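Local coordinates for exonuclease VapC9 (Pyrobaculum aerophilum, PDB 1V8P), which acts as a slow single-stranded DNA exonuclease of the PIN-domain family and is the probable ribonuclease toxin of a VapBC-type toxin-antitoxin system, at residues Y30-L40 against I146-L155. The protein carries 1 engineered substitution. Residues are numbered along the deposited sequence; the frame is centred on the assembly and turned at random.
Sequences YLVDASALYAL and IDVETLLVRL
Y30 lays its ring flat beneath L151, whose CD1 methyl stands 3.5 Å from the ring centroid and only 6° off the ring normal, a CH-pi contact over the face. With L151 CG swung opposite the backbone N, the chi2 turn brings CD1 over the ring. Around the same ring, I146 CD1 comes in at 4.0 Å from Y30 CE2, the two side chains crossing at about a right angle. Y30 OH lies 3.7 Å from R154 CD, and the extended arginine chain carries NH1 to the edge of the Y30 ring, near its plane, guanidinium and ring planes 60° apart. I146 CG2 lies over one face of that guanidinium, toward its rim.

The second patch centres on V148, which turns both methyls to the side of helix 34-40 formed by A36, A39 and L40. V148 CG2 packs 3.7 Å from A36 CB and also touches A39 CB, while CG1 meets L40 CD2. With only methyl groups on A36 and A39, the backbones draw near here, the A36 and V148 CA atoms 6.0 Å apart, though the helix axes stay 10.7 Å apart. L40 sends the same CD2 on toward L151 and L152.

Behind this apolar layer, an aspartate N-caps each helix. D33 OD1 takes A36 N nearly along its C-O axis and S35 OG through its syn lone pair; D147 OD1 accepts from both T150 N and T150 OG1. D33 is a predicted magnesium ligand, probably together with D117 and D135, so the contact lies beside the probable metal site.

Helix 148-156 packs on strands 30-32 and 130-132 of the parallel PIN-domain sheet, where Y30 and L151 both touch V132. L31 points instead into helix 115-127, and helix 34-40, crossing helix 148-155 at -58°, turns Y38 onto helix 58-73.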
loop_
_atom_site.group_PDB
_atom_site.type_symbol
_atom_site.label_atom_id
_atom_site.label_comp_id
_atom_site.label_asym_id
_atom_site.label_seq_id
_atom_site.Cartn_x
_atom_site.Cartn_y
_atom_site.Cartn_z
ATOM N N TYR C 30 -21.006 -11.188 -15.094
ATOM C CA TYR C 30 -19.670 -11.081 -14.522
ATOM C C TYR C 30 -19.331 -9.782 -13.776
ATOM O O TYR C 30 -19.745 -8.690 -14.175
ATOM C CB TYR C 30 -18.624 -11.277 -15.614
ATOM C CG TYR C 30 -18.828 -12.496 -16.463
ATOM C CD1 TYR C 30 -19.578 -12.439 -17.643
ATOM C CD2 TYR C 30 -18.269 -13.717 -16.093
ATOM C CE1 TYR C 30 -19.759 -13.573 -18.434
ATOM C CE2 TYR C 30 -18.442 -14.856 -16.872
ATOM C CZ TYR C 30 -19.182 -14.780 -18.042
ATOM O OH TYR C 30 -19.307 -15.912 -18.823
ATOM N N LEU C 31 -18.578 -9.930 -12.686
ATOM C CA LEU C 31 -18.082 -8.810 -11.894
ATOM C C LEU C 31 -16.587 -8.787 -12.218
ATOM O O LEU C 31 -15.881 -9.768 -11.953
ATOM C CB LEU C 31 -18.266 -9.050 -10.390
ATOM C CG LEU C 31 -17.627 -7.975 -9.499
ATOM C CD1 LEU C 31 -18.249 -6.621 -9.811
ATOM C CD2 LEU C 31 -17.822 -8.305 -8.028
ATOM N N VAL C 32 -16.115 -7.687 -12.799
ATOM C CA VAL C 32 -14.710 -7.549 -13.184
ATOM C C VAL C 32 -13.936 -6.677 -12.208
ATOM O O VAL C 32 -14.414 -5.614 -11.825
ATOM C CB VAL C 32 -14.597 -6.927 -14.595
ATOM C CG1 VAL C 32 -13.157 -6.729 -14.964
ATOM C CG2 VAL C 32 -15.283 -7.811 -15.609
ATOM N N ASP C 33 -12.745 -7.111 -11.801
ATOM C CA ASP C 33 -11.960 -6.302 -10.865
ATOM C C ASP C 33 -10.813 -5.552 -11.570
ATOM O O ASP C 33 -10.564 -5.749 -12.764
ATOM C CB ASP C 33 -11.456 -7.160 -9.680
ATOM C CG ASP C 33 -10.150 -7.881 -9.965
ATOM O OD1 ASP C 33 -9.720 -7.966 -11.137
ATOM O OD2 ASP C 33 -9.559 -8.382 -8.988
ATOM N N ALA C 34 -10.137 -4.677 -10.828
ATOM C CA ALA C 34 -9.068 -3.863 -11.379
ATOM C C ALA C 34 -8.010 -4.635 -12.155
ATOM O O ALA C 34 -7.631 -4.219 -13.256
ATOM C CB ALA C 34 -8.411 -3.037 -10.273
ATOM N N SER C 35 -7.531 -5.750 -11.606
ATOM C CA SER C 35 -6.511 -6.502 -12.319
ATOM C C SER C 35 -7.040 -7.067 -13.632
ATOM O O SER C 35 -6.312 -7.098 -14.622
ATOM C CB SER C 35 -5.954 -7.633 -11.451
ATOM O OG SER C 35 -6.780 -8.776 -11.495
ATOM N N ALA C 36 -8.300 -7.506 -13.649
ATOM C CA ALA C 36 -8.903 -8.061 -14.864
ATOM C C ALA C 36 -9.193 -6.952 -15.862
ATOM O O ALA C 36 -8.858 -7.052 -17.048
ATOM C CB ALA C 36 -10.192 -8.788 -14.534
ATOM N N LEU C 37 -9.849 -5.909 -15.358
ATOM C CA LEU C 37 -10.200 -4.746 -16.154
ATOM C C LEU C 37 -8.945 -4.306 -16.896
ATOM O O LEU C 37 -8.978 -4.048 -18.098
ATOM C CB LEU C 37 -10.712 -3.631 -15.232
ATOM C CG LEU C 37 -11.243 -2.303 -15.782
ATOM C CD1 LEU C 37 -10.116 -1.482 -16.374
ATOM C CD2 LEU C 37 -12.311 -2.582 -16.805
ATOM N N TYR C 38 -7.832 -4.247 -16.176
ATOM C CA TYR C 38 -6.574 -3.845 -16.779
ATOM C C TYR C 38 -6.174 -4.750 -17.943
ATOM O O TYR C 38 -5.725 -4.271 -18.969
ATOM C CB TYR C 38 -5.458 -3.833 -15.731
ATOM C CG TYR C 38 -4.669 -2.544 -15.716
ATOM C CD1 TYR C 38 -5.245 -1.358 -15.254
ATOM C CD2 TYR C 38 -3.354 -2.504 -16.180
ATOM C CE1 TYR C 38 -4.527 -0.162 -15.253
ATOM C CE2 TYR C 38 -2.629 -1.319 -16.183
ATOM C CZ TYR C 38 -3.217 -0.151 -15.720
ATOM O OH TYR C 38 -2.494 1.026 -15.721
ATOM N N ALA C 39 -6.322 -6.059 -17.794
ATOM C CA ALA C 39 -5.960 -6.963 -18.888
ATOM C C ALA C 39 -6.923 -6.745 -20.060
ATOM O O ALA C 39 -6.506 -6.594 -21.207
ATOM C CB ALA C 39 -6.015 -8.422 -18.419
ATOM N N LEU C 40 -8.214 -6.720 -19.750
ATOM C CA LEU C 40 -9.257 -6.515 -20.740
ATOM C C LEU C 40 -9.063 -5.246 -21.570
ATOM O O LEU C 40 -9.456 -5.199 -22.742
ATOM C CB LEU C 40 -10.618 -6.453 -20.042
ATOM C CG LEU C 40 -11.135 -7.761 -19.444
ATOM C CD1 LEU C 40 -12.344 -7.490 -18.551
ATOM C CD2 LEU C 40 -11.477 -8.726 -20.571
ATOM N N ILE C 146 -13.011 -16.715 -12.247
ATOM C CA ILE C 146 -12.207 -17.068 -13.401
ATOM C C ILE C 146 -11.249 -15.939 -13.724
ATOM O O ILE C 146 -11.374 -14.842 -13.190
ATOM C CB ILE C 146 -13.092 -17.293 -14.628
ATOM C CG1 ILE C 146 -13.867 -16.018 -14.938
ATOM C CG2 ILE C 146 -14.047 -18.450 -14.380
ATOM C CD1 ILE C 146 -14.695 -16.086 -16.204
ATOM N N ASP C 147 -10.278 -16.211 -14.584
ATOM C CA ASP C 147 -9.351 -15.174 -14.985
ATOM C C ASP C 147 -9.811 -14.665 -16.349
ATOM O O ASP C 147 -10.739 -15.228 -16.940
ATOM C CB ASP C 147 -7.927 -15.711 -15.069
ATOM C CG ASP C 147 -7.812 -16.912 -15.958
ATOM O OD1 ASP C 147 -8.670 -17.109 -16.852
ATOM O OD2 ASP C 147 -6.837 -17.656 -15.759
ATOM N N VAL C 148 -9.156 -13.619 -16.845
ATOM C CA VAL C 148 -9.534 -13.009 -18.114
ATOM C C VAL C 148 -9.563 -13.948 -19.306
ATOM O O VAL C 148 -10.459 -13.860 -20.145
ATOM C CB VAL C 148 -8.635 -11.794 -18.425
ATOM C CG1 VAL C 148 -8.859 -11.311 -19.849
ATOM C CG2 VAL C 148 -8.953 -10.675 -17.447
ATOM N N GLU C 149 -8.594 -14.854 -19.376
ATOM C CA GLU C 149 -8.524 -15.815 -20.477
ATOM C C GLU C 149 -9.768 -16.707 -20.495
ATOM O O GLU C 149 -10.363 -16.964 -21.547
ATOM C CB GLU C 149 -7.280 -16.689 -20.331
ATOM C CG GLU C 149 -6.987 -17.555 -21.545
ATOM C CD GLU C 149 -5.846 -18.539 -21.307
ATOM O OE1 GLU C 149 -5.149 -18.900 -22.283
ATOM O OE2 GLU C 149 -5.652 -18.964 -20.145
ATOM N N THR C 150 -10.145 -17.180 -19.315
ATOM C CA THR C 150 -11.311 -18.032 -19.175
ATOM C C THR C 150 -12.549 -17.243 -19.570
ATOM O O THR C 150 -13.472 -17.777 -20.188
ATOM C CB THR C 150 -11.451 -18.505 -17.724
ATOM O OG1 THR C 150 -10.294 -19.269 -17.353
ATOM C CG2 THR C 150 -12.692 -19.343 -17.564
ATOM N N LEU C 151 -12.571 -15.964 -19.208
ATOM C CA LEU C 151 -13.706 -15.129 -19.555
ATOM C C LEU C 151 -13.800 -14.993 -21.068
ATOM O O LEU C 151 -14.873 -15.145 -21.642
ATOM C CB LEU C 151 -13.586 -13.736 -18.921
ATOM C CG LEU C 151 -14.606 -12.685 -19.389
ATOM C CD1 LEU C 151 -16.027 -13.180 -19.124
ATOM C CD2 LEU C 151 -14.359 -11.367 -18.677
ATOM N N LEU C 152 -12.671 -14.716 -21.714
ATOM C CA LEU C 152 -12.669 -14.556 -23.157
ATOM C C LEU C 152 -13.169 -15.794 -23.902
ATOM O O LEU C 152 -13.964 -15.674 -24.837
ATOM C CB LEU C 152 -11.271 -14.148 -23.657
ATOM C CG LEU C 152 -10.865 -12.720 -23.287
ATOM C CD1 LEU C 152 -9.511 -12.409 -23.855
ATOM C CD2 LEU C 152 -11.907 -11.734 -23.808
ATOM N N VAL C 153 -12.726 -16.981 -23.504
ATOM C CA VAL C 153 -13.202 -18.158 -24.207
ATOM C C VAL C 153 -14.715 -18.275 -24.071
ATOM O O VAL C 153 -15.406 -18.442 -25.070
ATOM C CB VAL C 153 -12.532 -19.455 -23.702
ATOM C CG1 VAL C 153 -11.064 -19.449 -24.060
ATOM C CG2 VAL C 153 -12.693 -19.579 -22.211
ATOM N N ARG C 154 -15.234 -18.169 -22.847
ATOM C CA ARG C 154 -16.675 -18.283 -22.628
ATOM C C ARG C 154 -17.475 -17.318 -23.490
ATOM O O ARG C 154 -18.604 -17.617 -23.870
ATOM C CB ARG C 154 -17.039 -18.028 -21.160
ATOM C CG ARG C 154 -16.498 -19.030 -20.178
ATOM C CD ARG C 154 -17.059 -18.791 -18.784
ATOM N NE ARG C 154 -16.466 -19.709 -17.819
ATOM C CZ ARG C 154 -16.903 -19.903 -16.578
ATOM N NH1 ARG C 154 -17.957 -19.236 -16.133
ATOM N NH2 ARG C 154 -16.287 -20.771 -15.779
ATOM N N LEU C 155 -16.905 -16.154 -23.789
ATOM C CA LEU C 155 -17.612 -15.164 -24.603
ATOM C C LEU C 155 -17.526 -15.531 -26.073
ATOM O O LEU C 155 -18.502 -15.402 -26.803
ATOM C CB LEU C 155 -17.038 -13.755 -24.377
ATOM C CG LEU C 155 -17.251 -13.166 -22.976
ATOM C CD1 LEU C 155 -16.439 -11.885 -22.810
ATOM C CD2 LEU C 155 -18.733 -12.918 -22.751
#